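Local atomic coordinates of sister chromatid cohesion protein (Chaetomium thermophilum, PDB entry 5T8V), a protein that probably loads cohesin onto chromatin as an Scc2-type loader, the present chain being its C-terminal, largely helical HEAT-repeat part. Residues D746-R749 against Q750-E754; L718-N722 against R723-S727; K160-I163 against D164-M168; E218-T221 against N222-F226. One frame throughout, in Å; residues are numbered along the deposited sequence.

Interaction 1 (D746-R749 against Q750-E754); sequences DLAR and QVIEE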
loop_
_atom_site.group_PDB
_atom_site.type_symbol
_atom_site.label_atom_id
_atom_site.label_comp_id
_atom_site.label_asym_id
_atom_site.label_seq_id
_atom_site.Cartn_x
_atom_site.Cartn_y
_atom_site.Cartn_z
ATOM N N ASP A 746 -0.426 -3.298 -26.244
ATOM C CA ASP A 746 -1.005 -4.617 -26.476
ATOM C C ASP A 746 -2.141 -4.894 -25.498
ATOM O O ASP A 746 -3.194 -5.415 -25.885
ATOM C CB ASP A 746 0.078 -5.691 -26.362
ATOM C CG ASP A 746 1.208 -5.489 -27.352
ATOM O OD1 ASP A 746 0.958 -4.919 -28.435
ATOM O OD2 ASP A 746 2.348 -5.900 -27.047
ATOM N N LEU A 747 -1.949 -4.538 -24.225
ATOM C CA LEU A 747 -3.000 -4.745 -23.232
ATOM C C LEU A 747 -4.223 -3.891 -23.542
ATOM O O LEU A 747 -5.360 -4.369 -23.481
ATOM C CB LEU A 747 -2.469 -4.433 -21.834
ATOM C CG LEU A 747 -3.491 -4.530 -20.696
ATOM C CD1 LEU A 747 -4.085 -5.930 -20.610
ATOM C CD2 LEU A 747 -2.857 -4.135 -19.370
ATOM N N ALA A 748 -4.006 -2.614 -23.868
ATOM C CA ALA A 748 -5.118 -1.736 -24.216
ATOM C C ALA A 748 -5.943 -2.331 -25.349
ATOM O O ALA A 748 -7.167 -2.483 -25.234
ATOM C CB ALA A 748 -4.591 -0.353 -24.599
ATOM N N ARG A 749 -5.284 -2.683 -26.456
ATOM C CA ARG A 749 -5.973 -3.350 -27.553
ATOM C C ARG A 749 -6.757 -4.552 -27.044
ATOM O O ARG A 749 -7.980 -4.610 -27.180
ATOM C CB ARG A 749 -4.971 -3.778 -28.627
ATOM C CG ARG A 749 -4.378 -2.629 -29.415
ATOM C CD ARG A 749 -3.575 -3.134 -30.600
ATOM N NE ARG A 749 -2.719 -2.091 -31.157
ATOM C CZ ARG A 749 -1.480 -1.832 -30.749
ATOM N NH1 ARG A 749 -0.929 -2.542 -29.771
ATOM N NH2 ARG A 749 -0.785 -0.859 -31.321
ATOM N N GLN A 750 -6.062 -5.520 -26.442
ATOM C CA GLN A 750 -6.707 -6.718 -25.913
ATOM C C GLN A 750 -8.009 -6.396 -25.183
ATOM O O GLN A 750 -9.089 -6.886 -25.544
ATOM C CB GLN A 750 -5.724 -7.442 -24.983
ATOM C CG GLN A 750 -6.347 -8.498 -24.074
ATOM C CD GLN A 750 -7.075 -9.581 -24.844
ATOM O OE1 GLN A 750 -8.195 -9.959 -24.496
ATOM N NE2 GLN A 750 -6.438 -10.097 -25.890
ATOM N N VAL A 751 -7.917 -5.556 -24.150
ATOM C CA VAL A 751 -9.083 -5.251 -23.324
ATOM C C VAL A 751 -10.192 -4.643 -24.173
ATOM O O VAL A 751 -11.360 -5.035 -24.073
ATOM C CB VAL A 751 -8.686 -4.320 -22.164
ATOM C CG1 VAL A 751 -9.907 -3.943 -21.335
ATOM C CG2 VAL A 751 -7.637 -4.987 -21.285
ATOM N N ILE A 752 -9.844 -3.673 -25.022
ATOM C CA ILE A 752 -10.861 -3.005 -25.830
ATOM C C ILE A 752 -11.555 -4.008 -26.745
ATOM O O ILE A 752 -12.774 -3.947 -26.947
ATOM C CB ILE A 752 -10.231 -1.843 -26.617
ATOM C CG1 ILE A 752 -9.668 -0.805 -25.644
ATOM C CG2 ILE A 752 -11.260 -1.191 -27.539
ATOM C CD1 ILE A 752 -8.710 0.168 -26.273
ATOM N N GLU A 753 -10.794 -4.947 -27.310
ATOM C CA GLU A 753 -11.395 -6.010 -28.107
ATOM C C GLU A 753 -12.355 -6.840 -27.268
ATOM O O GLU A 753 -13.404 -7.274 -27.756
ATOM C CB GLU A 753 -10.309 -6.908 -28.704
ATOM C CG GLU A 753 -9.299 -6.189 -29.586
ATOM C CD GLU A 753 -8.357 -7.143 -30.300
ATOM O OE1 GLU A 753 -8.664 -8.351 -30.361
ATOM O OE2 GLU A 753 -7.307 -6.683 -30.795
ATOM N N GLU A 754 -12.014 -7.070 -25.999
ATOM C CA GLU A 754 -12.852 -7.919 -25.160
ATOM C C GLU A 754 -14.163 -7.228 -24.797
ATOM O O GLU A 754 -15.242 -7.821 -24.921
ATOM C CB GLU A 754 -12.089 -8.322 -23.897
ATOM C CG GLU A 754 -12.850 -9.291 -23.007
ATOM C CD GLU A 754 -12.029 -9.759 -21.824
ATOM O OE1 GLU A 754 -10.804 -9.505 -21.810
ATOM O OE2 GLU A 754 -12.607 -10.378 -20.905
#

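Interaction 2 (L718-N722 against R723-S727); sequences LRNSN and RVLRS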
loop_
_atom_site.group_PDB
_atom_site.type_symbol
_atom_site.label_atom_id
_atom_site.label_comp_id
_atom_site.label_asym_id
_atom_site.label_seq_id
_atom_site.Cartn_x
_atom_site.Cartn_y
_atom_site.Cartn_z
ATOM N N LEU A 718 -16.809 -4.428 -16.562
ATOM C CA LEU A 718 -17.739 -5.546 -16.685
ATOM C C LEU A 718 -18.747 -5.560 -15.541
ATOM O O LEU A 718 -19.916 -5.907 -15.746
ATOM C CB LEU A 718 -16.973 -6.868 -16.741
ATOM C CG LEU A 718 -16.017 -7.060 -17.923
ATOM C CD1 LEU A 718 -15.396 -8.448 -17.874
ATOM C CD2 LEU A 718 -16.722 -6.835 -19.259
ATOM N N ARG A 719 -18.322 -5.184 -14.333
ATOM C CA ARG A 719 -19.228 -5.216 -13.187
ATOM C C ARG A 719 -20.317 -4.156 -13.307
ATOM O O ARG A 719 -21.512 -4.463 -13.244
ATOM C CB ARG A 719 -18.449 -5.009 -11.887
ATOM C CG ARG A 719 -17.570 -6.169 -11.474
ATOM C CD ARG A 719 -17.233 -6.091 -9.993
ATOM N NE ARG A 719 -15.793 -6.183 -9.746
ATOM C CZ ARG A 719 -15.001 -5.163 -9.425
ATOM N NH1 ARG A 719 -15.485 -3.933 -9.289
ATOM N NH2 ARG A 719 -13.708 -5.378 -9.227
ATOM N N ASN A 720 -19.917 -2.897 -13.464
ATOM C CA ASN A 720 -20.826 -1.766 -13.341
ATOM C C ASN A 720 -21.460 -1.439 -14.687
ATOM O O ASN A 720 -20.755 -1.274 -15.688
ATOM C CB ASN A 720 -20.073 -0.550 -12.802
ATOM C CG ASN A 720 -20.942 0.345 -11.953
ATOM O OD1 ASN A 720 -22.075 0.655 -12.314
ATOM N ND2 ASN A 720 -20.416 0.762 -10.808
ATOM N N SER A 721 -22.787 -1.339 -14.705
ATOM C CA SER A 721 -23.525 -0.977 -15.909
ATOM C C SER A 721 -23.702 0.528 -16.063
ATOM O O SER A 721 -24.335 0.964 -17.031
ATOM C CB SER A 721 -24.899 -1.654 -15.911
ATOM O OG SER A 721 -25.660 -1.265 -14.782
ATOM N N ASN A 722 -23.170 1.324 -15.140
ATOM C CA ASN A 722 -23.256 2.774 -15.256
ATOM C C ASN A 722 -22.594 3.234 -16.550
ATOM O O ASN A 722 -21.434 2.908 -16.818
ATOM C CB ASN A 722 -22.593 3.434 -14.045
ATOM C CG ASN A 722 -22.658 4.952 -14.088
ATOM O OD1 ASN A 722 -22.317 5.575 -15.094
ATOM N ND2 ASN A 722 -23.095 5.555 -12.989
ATOM N N ARG A 723 -23.338 3.997 -17.352
ATOM C CA ARG A 723 -22.834 4.410 -18.658
ATOM C C ARG A 723 -21.761 5.484 -18.540
ATOM O O ARG A 723 -20.836 5.521 -19.359
ATOM C CB ARG A 723 -23.991 4.903 -19.528
ATOM C CG ARG A 723 -24.893 3.785 -20.020
ATOM C CD ARG A 723 -26.193 4.313 -20.595
ATOM N NE ARG A 723 -26.916 3.279 -21.329
ATOM C CZ ARG A 723 -28.178 3.385 -21.735
ATOM N NH1 ARG A 723 -28.875 4.483 -21.473
ATOM N NH2 ARG A 723 -28.745 2.388 -22.400
ATOM N N VAL A 724 -21.861 6.359 -17.538
ATOM C CA VAL A 724 -20.845 7.392 -17.352
ATOM C C VAL A 724 -19.506 6.753 -17.000
ATOM O O VAL A 724 -18.475 7.044 -17.623
ATOM C CB VAL A 724 -21.296 8.401 -16.280
ATOM C CG1 VAL A 724 -20.304 9.554 -16.169
ATOM C CG2 VAL A 724 -22.692 8.934 -16.594
ATOM N N LEU A 725 -19.503 5.868 -15.999
ATOM C CA LEU A 725 -18.296 5.117 -15.673
ATOM C C LEU A 725 -17.758 4.399 -16.902
ATOM O O LEU A 725 -16.656 4.691 -17.371
ATOM C CB LEU A 725 -18.578 4.105 -14.560
ATOM C CG LEU A 725 -18.860 4.603 -13.142
ATOM C CD1 LEU A 725 -18.756 3.425 -12.185
ATOM C CD2 LEU A 725 -17.924 5.733 -12.721
ATOM N N ARG A 726 -18.535 3.455 -17.441
ATOM C CA ARG A 726 -18.067 2.653 -18.567
ATOM C C ARG A 726 -17.485 3.525 -19.674
ATOM O O ARG A 726 -16.438 3.199 -20.246
ATOM C CB ARG A 726 -19.213 1.795 -19.110
ATOM C CG ARG A 726 -19.447 0.506 -18.332
ATOM C CD ARG A 726 -20.607 -0.290 -18.909
ATOM N NE ARG A 726 -20.653 -1.656 -18.395
ATOM C CZ ARG A 726 -21.598 -2.542 -18.700
ATOM N NH1 ARG A 726 -22.589 -2.211 -19.518
ATOM N NH2 ARG A 726 -21.555 -3.762 -18.184
ATOM N N SER A 727 -18.142 4.644 -19.984
ATOM C CA SER A 727 -17.645 5.516 -21.043
ATOM C C SER A 727 -16.313 6.153 -20.660
ATOM O O SER A 727 -15.417 6.278 -21.503
ATOM C CB SER A 727 -18.682 6.591 -21.371
ATOM O OG SER A 727 -18.951 7.407 -20.245
#

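Interaction 3 (K160-I163 against D164-M168); sequences KRLI and DGIIM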
loop_
_atom_site.group_PDB
_atom_site.type_symbol
_atom_site.label_atom_id
_atom_site.label_comp_id
_atom_site.label_asym_id
_atom_site.label_seq_id
_atom_site.Cartn_x
_atom_site.Cartn_y
_atom_site.Cartn_z
ATOM N N LYS A 160 11.462 -34.844 43.144
ATOM C CA LYS A 160 12.507 -34.748 42.128
ATOM C C LYS A 160 12.720 -36.087 41.427
ATOM O O LYS A 160 12.698 -36.165 40.194
ATOM C CB LYS A 160 13.814 -34.258 42.753
ATOM C CG LYS A 160 13.975 -32.741 42.735
ATOM C CD LYS A 160 15.439 -32.315 42.739
ATOM C CE LYS A 160 15.954 -32.063 44.146
ATOM N NZ LYS A 160 17.387 -31.642 44.138
ATOM N N ARG A 161 12.924 -37.157 42.200
ATOM C CA ARG A 161 13.225 -38.453 41.598
ATOM C C ARG A 161 12.025 -39.013 40.844
ATOM O O ARG A 161 12.198 -39.773 39.885
ATOM C CB ARG A 161 13.691 -39.438 42.672
ATOM C CG ARG A 161 14.786 -38.884 43.574
ATOM C CD ARG A 161 15.721 -39.966 44.098
ATOM N NE ARG A 161 15.029 -41.014 44.847
ATOM C CZ ARG A 161 14.637 -40.907 46.114
ATOM N NH1 ARG A 161 14.846 -39.787 46.797
ATOM N NH2 ARG A 161 14.021 -41.923 46.700
ATOM N N LEU A 162 10.808 -38.652 41.255
ATOM C CA LEU A 162 9.620 -39.075 40.522
ATOM C C LEU A 162 9.538 -38.384 39.170
ATOM O O LEU A 162 9.207 -39.019 38.161
ATOM C CB LEU A 162 8.362 -38.782 41.342
ATOM C CG LEU A 162 8.019 -39.764 42.464
ATOM C CD1 LEU A 162 6.910 -39.194 43.330
ATOM C CD2 LEU A 162 7.615 -41.121 41.901
ATOM N N ILE A 163 9.834 -37.086 39.128
ATOM C CA ILE A 163 9.784 -36.355 37.866
ATOM C C ILE A 163 10.893 -36.829 36.933
ATOM O O ILE A 163 10.654 -37.108 35.753
ATOM C CB ILE A 163 9.865 -34.842 38.129
ATOM C CG1 ILE A 163 8.618 -34.384 38.892
ATOM C CG2 ILE A 163 9.997 -34.064 36.820
ATOM C CD1 ILE A 163 8.726 -33.005 39.476
ATOM N N ASP A 164 12.120 -36.936 37.447
ATOM C CA ASP A 164 13.245 -37.317 36.596
ATOM C C ASP A 164 13.151 -38.773 36.154
ATOM O O ASP A 164 13.493 -39.103 35.013
ATOM C CB ASP A 164 14.565 -37.079 37.331
ATOM C CG ASP A 164 14.937 -35.614 37.414
ATOM O OD1 ASP A 164 14.525 -34.837 36.526
ATOM O OD2 ASP A 164 15.652 -35.241 38.368
ATOM N N GLY A 165 12.687 -39.656 37.035
ATOM C CA GLY A 165 12.852 -41.082 36.828
ATOM C C GLY A 165 11.643 -41.844 36.321
ATOM O O GLY A 165 11.784 -42.992 35.891
ATOM N N ILE A 166 10.455 -41.239 36.361
ATOM C CA ILE A 166 9.240 -41.963 35.994
ATOM C C ILE A 166 8.340 -41.107 35.110
ATOM O O ILE A 166 8.041 -41.480 33.971
ATOM C CB ILE A 166 8.494 -42.436 37.256
ATOM C CG1 ILE A 166 9.386 -43.401 38.048
ATOM C CG2 ILE A 166 7.174 -43.104 36.876
ATOM C CD1 ILE A 166 8.745 -44.018 39.278
ATOM N N ILE A 167 7.903 -39.959 35.627
ATOM C CA ILE A 167 6.880 -39.169 34.940
ATOM C C ILE A 167 7.371 -38.748 33.560
ATOM O O ILE A 167 6.732 -39.026 32.536
ATOM C CB ILE A 167 6.482 -37.953 35.795
ATOM C CG1 ILE A 167 5.967 -38.411 37.164
ATOM C CG2 ILE A 167 5.410 -37.133 35.093
ATOM C CD1 ILE A 167 5.884 -37.305 38.192
ATOM N N MET A 168 8.519 -38.072 33.512
ATOM C CA MET A 168 9.042 -37.591 32.236
ATOM C C MET A 168 9.389 -38.730 31.288
ATOM O O MET A 168 8.893 -38.728 30.147
ATOM C CB MET A 168 10.251 -36.684 32.490
ATOM C CG MET A 168 9.951 -35.472 33.370
ATOM S SD MET A 168 8.837 -34.269 32.613
ATOM C CE MET A 168 9.853 -33.638 31.282
#

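Interaction 4 (E218-T221 against N222-F226); sequences ETVT and NALEF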
loop_
_atom_site.group_PDB
_atom_site.type_symbol
_atom_site.label_atom_id
_atom_site.label_comp_id
_atom_site.label_asym_id
_atom_site.label_seq_id
_atom_site.Cartn_x
_atom_site.Cartn_y
_atom_site.Cartn_z
ATOM N N GLU A 218 14.078 -20.881 51.247
ATOM C CA GLU A 218 14.127 -20.475 49.848
ATOM C C GLU A 218 14.751 -21.547 48.962
ATOM O O GLU A 218 14.491 -21.564 47.753
ATOM C CB GLU A 218 14.902 -19.161 49.713
ATOM C CG GLU A 218 15.144 -18.715 48.279
ATOM C CD GLU A 218 15.722 -17.313 48.192
ATOM O OE1 GLU A 218 14.949 -16.336 48.305
ATOM O OE2 GLU A 218 16.954 -17.187 48.018
ATOM N N THR A 219 15.565 -22.439 49.533
ATOM C CA THR A 219 16.124 -23.534 48.748
ATOM C C THR A 219 15.061 -24.578 48.430
ATOM O O THR A 219 15.055 -25.157 47.336
ATOM C CB THR A 219 17.299 -24.168 49.497
ATOM O OG1 THR A 219 16.891 -24.526 50.822
ATOM C CG2 THR A 219 18.469 -23.197 49.576
ATOM N N VAL A 220 14.146 -24.822 49.371
ATOM C CA VAL A 220 13.037 -25.742 49.122
ATOM C C VAL A 220 12.161 -25.215 47.993
ATOM O O VAL A 220 11.859 -25.931 47.031
ATOM C CB VAL A 220 12.225 -25.960 50.411
ATOM C CG1 VAL A 220 10.951 -26.756 50.130
ATOM C CG2 VAL A 220 13.073 -26.672 51.456
ATOM N N THR A 221 11.733 -23.954 48.096
ATOM C CA THR A 221 10.864 -23.386 47.071
ATOM C C THR A 221 11.589 -23.232 45.742
ATOM O O THR A 221 10.961 -23.336 44.683
ATOM C CB THR A 221 10.314 -22.034 47.524
ATOM O OG1 THR A 221 11.396 -21.123 47.749
ATOM C CG2 THR A 221 9.508 -22.190 48.803
ATOM N N ASN A 222 12.900 -22.980 45.769
ATOM C CA ASN A 222 13.661 -22.947 44.524
ATOM C C ASN A 222 13.671 -24.319 43.861
ATOM O O ASN A 222 13.472 -24.434 42.644
ATOM C CB ASN A 222 15.087 -22.466 44.792
ATOM C CG ASN A 222 15.178 -20.955 44.943
ATOM O OD1 ASN A 222 14.164 -20.254 44.967
ATOM N ND2 ASN A 222 16.400 -20.448 45.048
ATOM N N ALA A 223 13.889 -25.375 44.649
ATOM C CA ALA A 223 13.865 -26.724 44.096
ATOM C C ALA A 223 12.488 -27.066 43.542
ATOM O O ALA A 223 12.374 -27.685 42.478
ATOM C CB ALA A 223 14.280 -27.731 45.166
ATOM N N LEU A 224 11.427 -26.672 44.252
ATOM C CA LEU A 224 10.078 -26.921 43.758
ATOM C C LEU A 224 9.816 -26.155 42.467
ATOM O O LEU A 224 9.141 -26.659 41.566
ATOM C CB LEU A 224 9.047 -26.542 44.822
ATOM C CG LEU A 224 8.925 -27.489 46.017
ATOM C CD1 LEU A 224 8.075 -26.863 47.113
ATOM C CD2 LEU A 224 8.339 -28.826 45.589
ATOM N N GLU A 225 10.336 -24.930 42.361
ATOM C CA GLU A 225 10.143 -24.156 41.140
ATOM C C GLU A 225 10.911 -24.764 39.974
ATOM O O GLU A 225 10.453 -24.697 38.829
ATOM C CB GLU A 225 10.572 -22.705 41.368
ATOM C CG GLU A 225 9.806 -21.673 40.539
ATOM C CD GLU A 225 10.239 -21.632 39.085
ATOM O OE1 GLU A 225 9.390 -21.327 38.221
ATOM O OE2 GLU A 225 11.428 -21.896 38.804
ATOM N N PHE A 226 12.070 -25.364 40.244
ATOM C CA PHE A 226 12.821 -26.033 39.187
ATOM C C PHE A 226 12.119 -27.310 38.739
ATOM O O PHE A 226 12.008 -27.580 37.535
ATOM C CB PHE A 226 14.238 -26.333 39.675
ATOM C CG PHE A 226 15.143 -26.891 38.615
ATOM C CD1 PHE A 226 15.654 -26.072 37.621
ATOM C CD2 PHE A 226 15.494 -28.231 38.618
ATOM C CE1 PHE A 226 16.491 -26.582 36.647
ATOM C CE2 PHE A 226 16.331 -28.745 37.646
ATOM C CZ PHE A 226 16.828 -27.920 36.660
#

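Interaction 1 (D746-R749 against Q750-E754)
Leu747 and Val751 stand side by side on one flank of helix 742-755, one turn apart and pointing the same way. Contact is made by their branch ends, with CD1 of Leu747 3.7 Å from CG2 of Val751. In Leu747 the CG lies anti to the backbone N (chi1 177°), which carries CD1 forward along the helix to the valine. The next pair, Ala748 and Ile752, repeats the i to i+4 spacing with a different outcome. Ile752 lays CG1 and CD1 back over the preceding turn, and CD1 lies 3.2 Å from Ala748 O, whereas the alanine methyl CB is only loosely approached by CD1, at 4.5 Å. The backbone beneath is regular: Val751 N gives a nearly straight bond to Leu747 O at 2.9 Å, and Ile752 N does likewise to Ala748 O. Across the helix the character turns polar. Arg749 extends its chain back toward the preceding turn, and its NH1 forms a salt bridge with Asp746 OD1 at 3.3 Å, leaving its NE 6.5 Å from Glu753 OE2. The apolar flank faces inward: Leu747 touches Lys707 and Met710 of helix 703-719, and Ile752 meets Leu734 and Val737. Shortened to an alanine, Ile752 would probably no longer fill the space against Leu734 and Val737, opening a gap beside the Ala748 turn. The chemistry thus implies an amphipathic helix, apolar at Leu747, Val751 and Ile752, with Asp746 paired to Arg749 and Glu754 salt-bridged to Lys714 of helix 703-719.

Interaction 2 (L718-N722 against R723-S727)
Asn722 turns its amide back onto the start of helix 723-735 and caps it. Its CG is anti to the backbone N (chi1 -179°), a conformation that lays OD1 beside the first N-H groups of the helix. Leu725 N donates to Asn722 OD1 at 3.0 Å, approaching from above the plane of the amide carbonyl, and Val724 N adds a weak second bond to the same oxygen. Arg726 N meanwhile reaches the main-chain Asn722 O at 3.0 Å. Two residues earlier, Asn720 closes an Asx turn by taking the backbone N-H of Asn722 on its OD1, N to OD1 3.1 Å. The Asn720 side chain crosses that of Leu725 obliquely, its ND2, hydrogen-bonded to Glu687, lying 3.4 Å from Leu725 CD1.

Arg726 bridges the turn in the other direction. Extended from CG to NE, with chi2 at 179°, it runs back past Asn720 O and lays one guanidinium face on Ser721 CA, 3.7 Å above the plane. Leu718 O sits at the edge of the same group, while NE bonds Tyr717 O and the charge makes a cation-pi contact with the Tyr717 ring. A leucine here would probably leave Tyr717 O without this donor and its ring without the cation, setting the turn freer to move. Chemically, one carboxamide answers N-H groups that the first helical turn cannot satisfy itself, and one guanidinium ties the end of helix 703-719 to the start of the next.

Interaction 3 (K160-I163 against D164-M168)
Leu162 O receives two backbone N-H groups, from Ile166 N at 3.1 Å and from Ile167 N at 3.0 Å, and this shared acceptor marks a local widening of helix 149-172. The two bonds differ in kind. Ile167 N comes in nearly straight (174°), five residues on from its acceptor, whereas Ile166 N, four residues on, arrives above the carbonyl plane and is markedly bent. The five-residue spacing persists in the bond from Met168 N to Ile163 O at 3.2 Å, while Asp164 N to Lys160 O, just before, is still an ordinary alpha-helical bond. Together these bonds define a pi-type turn set into helix 149-172.

Apolar contacts keep both spacings: i to i+4 for Leu162-Ile166 and Ile163-Ile167, i to i+5 for Ile163-Met168. Leu162 and Ile166 lie side by side with CD2 of the former 4.1 Å from CD1 of the latter. Ile163 meets two partners. Its CG1 faces the CD1 of Ile167 at 4.1 Å, the two side chains crossing at a slant, and its CG2 runs alongside Met168, 3.7 Å from CG. That branch gets there because CG2 is the one anti to the backbone N, with CG1 beside that N (chi1 -65°).

Around this turn the buried side chains are shared among several neighbours. Ile163 and Ile167 pack on Leu231 of helix 218-232, Leu162 and Ile167 reach Ala200 of helix 190-213, and Ile166 touches Leu123 of helix 120-136. Gly165 also makes a backbone hydrogen bond with Val104, joining the widened turn to the adjoining loop.

Interaction 4 (E218-T221 against N222-F226)
Torsions at Thr221 and Asn222 bring both side chains back to Glu218, one turn earlier at the start of helix 218-232. Thr221 holds OG1 between its backbone N and carbonyl carbon (chi1 61°), from where the hydroxyl donates to Glu218 O at 3.1 Å. This bond to a carbonyl three residues back is a familiar way for threonine to satisfy its hydroxyl within a helix, here in the first turn. The backbone N of Asn222 also donates to Glu218 O, at 2.9 Å, and the two donors come from the same face of the carbonyl plane, gripping one oxygen twice. Asn222 swings CG beside its own backbone N (chi1 -79°), bringing its amide over the same turn. There the extended Glu218 side chain runs across it: Glu218 CG lies 3.8 Å from Asn222 OD1, and carboxylate and amide are turned almost alike, their planes 12° apart.

On the inner flank Val220 and Leu224 point the same way, CG1 of the valine lying 4.2 Å from CD1 of the leucine. Glu225, though buried, has its OE2 near that of Glu278, a closeness of like charges that might favour a proton on one of them.

Helix 149-172 covers one side, with Ile152 against Val220 and Leu156 against Ala223 and Leu224. Helix 247-267 lies on Leu224 through Met260 and Ile264, and helix 272-282 reaches Glu225 through Ile275 and Ile279.

Overall arrangement
The four contacts form two neighbouring pairs, set on opposite sides of the chain's centre. Interactions 1 and 2 both lie in the part of the chain related to the PDS5 family, their centres about 17 Å apart and their nearest atoms about 5 Å; interaction 2 joins helices 703-719 and 723-735, both of which helix 742-755 of interaction 1 touches. Interactions 3 and 4, centres about 16 Å apart, lie on helices 149-172 and 218-232, which pack on each other although the two contacts do not touch (nearest atoms about 5 Å). Between the pairs the centres are separated by about 74 to 76 Å, so each contact remains local within a largely helical, HEAT-repeat chain.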